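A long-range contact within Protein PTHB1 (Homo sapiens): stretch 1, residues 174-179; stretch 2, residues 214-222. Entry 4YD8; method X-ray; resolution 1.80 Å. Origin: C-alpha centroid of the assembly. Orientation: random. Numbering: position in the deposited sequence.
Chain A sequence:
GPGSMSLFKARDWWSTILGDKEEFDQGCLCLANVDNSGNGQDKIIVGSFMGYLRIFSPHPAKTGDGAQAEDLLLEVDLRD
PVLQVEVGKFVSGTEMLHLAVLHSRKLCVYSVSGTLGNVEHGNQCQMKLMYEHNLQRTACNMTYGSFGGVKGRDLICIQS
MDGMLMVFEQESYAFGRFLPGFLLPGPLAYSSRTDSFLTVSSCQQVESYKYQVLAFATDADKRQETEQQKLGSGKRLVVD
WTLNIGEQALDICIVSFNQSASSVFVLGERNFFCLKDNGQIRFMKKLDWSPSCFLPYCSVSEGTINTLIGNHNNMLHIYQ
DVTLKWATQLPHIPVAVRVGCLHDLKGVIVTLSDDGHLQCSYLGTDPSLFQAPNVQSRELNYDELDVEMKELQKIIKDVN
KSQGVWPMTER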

# COMPACT_ATOMS: atom_id res chain seq x y z
N ALA A 174 15.24 -8.81 -14.61
CA ALA A 174 16.63 -8.47 -14.33
C ALA A 174 17.37 -9.63 -13.67
O ALA A 174 18.29 -10.19 -14.25
CB ALA A 174 16.69 -7.22 -13.45
N PHE A 175 16.96 -9.99 -12.46
CA PHE A 175 17.63 -11.06 -11.73
C PHE A 175 16.80 -11.51 -10.53
O PHE A 175 15.80 -10.87 -10.18
CB PHE A 175 19.02 -10.61 -11.26
CG PHE A 175 18.98 -9.40 -10.36
CD1 PHE A 175 18.73 -9.53 -9.00
CD2 PHE A 175 19.19 -8.13 -10.87
CE1 PHE A 175 18.68 -8.42 -8.17
CE2 PHE A 175 19.15 -7.01 -10.05
CZ PHE A 175 18.89 -7.16 -8.69
N GLY A 176 17.24 -12.59 -9.90
CA GLY A 176 16.61 -13.09 -8.68
C GLY A 176 17.64 -13.53 -7.65
O GLY A 176 18.67 -14.12 -8.00
N ARG A 177 17.37 -13.24 -6.38
CA ARG A 177 18.28 -13.58 -5.28
C ARG A 177 17.51 -14.16 -4.10
O ARG A 177 16.50 -13.59 -3.70
CB ARG A 177 19.04 -12.34 -4.80
CG ARG A 177 19.76 -11.57 -5.89
CD ARG A 177 21.01 -12.29 -6.37
NE ARG A 177 21.69 -11.52 -7.40
CZ ARG A 177 21.76 -11.87 -8.68
NH1 ARG A 177 21.21 -13.00 -9.11
NH2 ARG A 177 22.41 -11.09 -9.54
N PHE A 178 17.99 -15.27 -3.54
CA PHE A 178 17.40 -15.81 -2.32
C PHE A 178 17.86 -15.07 -1.08
O PHE A 178 19.05 -14.86 -0.88
CB PHE A 178 17.74 -17.29 -2.15
CG PHE A 178 17.02 -18.20 -3.09
CD1 PHE A 178 15.64 -18.36 -3.01
CD2 PHE A 178 17.72 -18.93 -4.04
CE1 PHE A 178 14.98 -19.21 -3.86
CE2 PHE A 178 17.06 -19.79 -4.90
CZ PHE A 178 15.69 -19.93 -4.81
N LEU A 179 16.90 -14.69 -0.24
CA LEU A 179 17.19 -14.13 1.09
C LEU A 179 17.76 -15.16 2.06
O LEU A 179 17.23 -16.26 2.18
CB LEU A 179 15.91 -13.58 1.72
CG LEU A 179 15.28 -12.37 1.03
CD1 LEU A 179 14.00 -12.01 1.73
CD2 LEU A 179 16.25 -11.21 1.08
N LEU A 214 22.55 -6.74 -3.72
CA LEU A 214 21.67 -7.74 -4.32
C LEU A 214 22.01 -7.99 -5.77
O LEU A 214 22.18 -9.13 -6.19
CB LEU A 214 20.20 -7.29 -4.21
CG LEU A 214 19.50 -7.79 -2.96
CD1 LEU A 214 18.33 -6.91 -2.64
CD2 LEU A 214 19.03 -9.21 -3.18
N ALA A 215 22.11 -6.91 -6.54
CA ALA A 215 22.39 -6.99 -7.97
C ALA A 215 23.69 -7.73 -8.23
O ALA A 215 23.77 -8.56 -9.14
CB ALA A 215 22.44 -5.61 -8.57
N PHE A 216 24.71 -7.45 -7.42
CA PHE A 216 26.05 -7.98 -7.69
C PHE A 216 26.36 -9.27 -6.92
O PHE A 216 27.42 -9.84 -7.11
CB PHE A 216 27.10 -6.93 -7.37
N ALA A 217 25.44 -9.72 -6.07
CA ALA A 217 25.60 -10.99 -5.36
C ALA A 217 25.15 -12.14 -6.24
O ALA A 217 24.23 -12.89 -5.89
CB ALA A 217 24.83 -10.99 -4.04
N THR A 218 25.82 -12.28 -7.37
CA THR A 218 25.43 -13.23 -8.41
C THR A 218 25.42 -14.68 -7.95
O THR A 218 25.01 -15.57 -8.69
CB THR A 218 26.37 -13.11 -9.62
OG1 THR A 218 27.72 -13.31 -9.19
CG2 THR A 218 26.25 -11.73 -10.25
N ASP A 219 25.84 -14.91 -6.71
CA ASP A 219 25.98 -16.25 -6.18
C ASP A 219 24.85 -16.60 -5.21
O ASP A 219 24.97 -17.54 -4.42
CB ASP A 219 27.33 -16.42 -5.49
N ALA A 220 23.75 -15.85 -5.26
CA ALA A 220 22.59 -16.14 -4.42
C ALA A 220 21.35 -16.50 -5.25
O ALA A 220 20.25 -16.60 -4.72
CB ALA A 220 22.28 -14.94 -3.51
N ASP A 221 21.54 -16.69 -6.55
CA ASP A 221 20.43 -17.06 -7.43
C ASP A 221 20.15 -18.57 -7.34
O ASP A 221 19.26 -19.09 -8.02
CB ASP A 221 20.72 -16.66 -8.87
N LYS A 222 20.91 -19.25 -6.50
CA LYS A 222 20.69 -20.67 -6.21
C LYS A 222 20.84 -20.89 -4.71
O LYS A 222 21.55 -20.16 -4.03
CB LYS A 222 21.69 -21.54 -6.98

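This is a contact in which one buried arginine on a strand reads the carbonyl oxygens at the end of a helix, while a backbone hydrogen bond and two phenylalanine rings fix the strand against the helix end and the turn that follows.

Arg-177 is the centre of the arrangement. Its CA-to-CB bond points sideways to the other stretch, yet the m, m, t course of its first three chi angles brings the guanidinium in among the backbone oxygens. NE donates to Leu-214 O at 2.7 Å and NH2 donates to Ala-215 O at 2.9 Å, with N-H...acceptor angles of 152° and 164°. Both oxygens lie at the guanidinium edge, near its plane, which is where its N-H bonds point. The last turn of a helix leaves carbonyls without a full set of amide partners; here Leu-214 O receives just a weak bond from Ala-217 N, 3.3 Å away, and the arginine adds a shorter bond. Proximity alone is not enough, as Ala-217 O shows: it sits 3.3 Å from Arg-177 NE, but over the guanidinium face, and the angle is too poor for a hydrogen bond. That oxygen instead accepts from Ala-220 N at 3.1 Å, closing the type I turn from Ala-217 to Ala-220.

The guanidinium is also held from its own strand, since NH1 of Arg-177 donates to Gly-176 O at 3.0 Å. The aliphatic part of the side chain is put to use as well: Arg-177 CB packs 3.5 Å from Leu-214 CD2, and its CD lies 4.1 Å from Ala-220 CB.

At the last residue of the turn, backbone meets backbone. Phe-178 N donates to Ala-220 O at 2.9 Å in an almost straight bond of 178°, and the chains come close here, with the CA atoms of Arg-177 and Asp-221 4.6 Å apart. A CA-H...O contact accompanies it, Asp-221 CA to Gly-176 O at 3.5 Å.

The two rings lie before and after Arg-177 along the strand. Phe-175, with chi1 in p, presents a face to Ala-215, whose CA stands 4.0 Å from the ring centroid in a CH-pi contact; Ala-215 CB also reaches Phe-175 CE2 at 3.9 Å, although its CA-to-CB bond points away overall. Phe-178 has Lys-222 C at its ring edge, 3.7 Å from CD2.

The rule to read here is directional: the arginine bonds the carbonyls that lie near its guanidinium plane and not the one over its face.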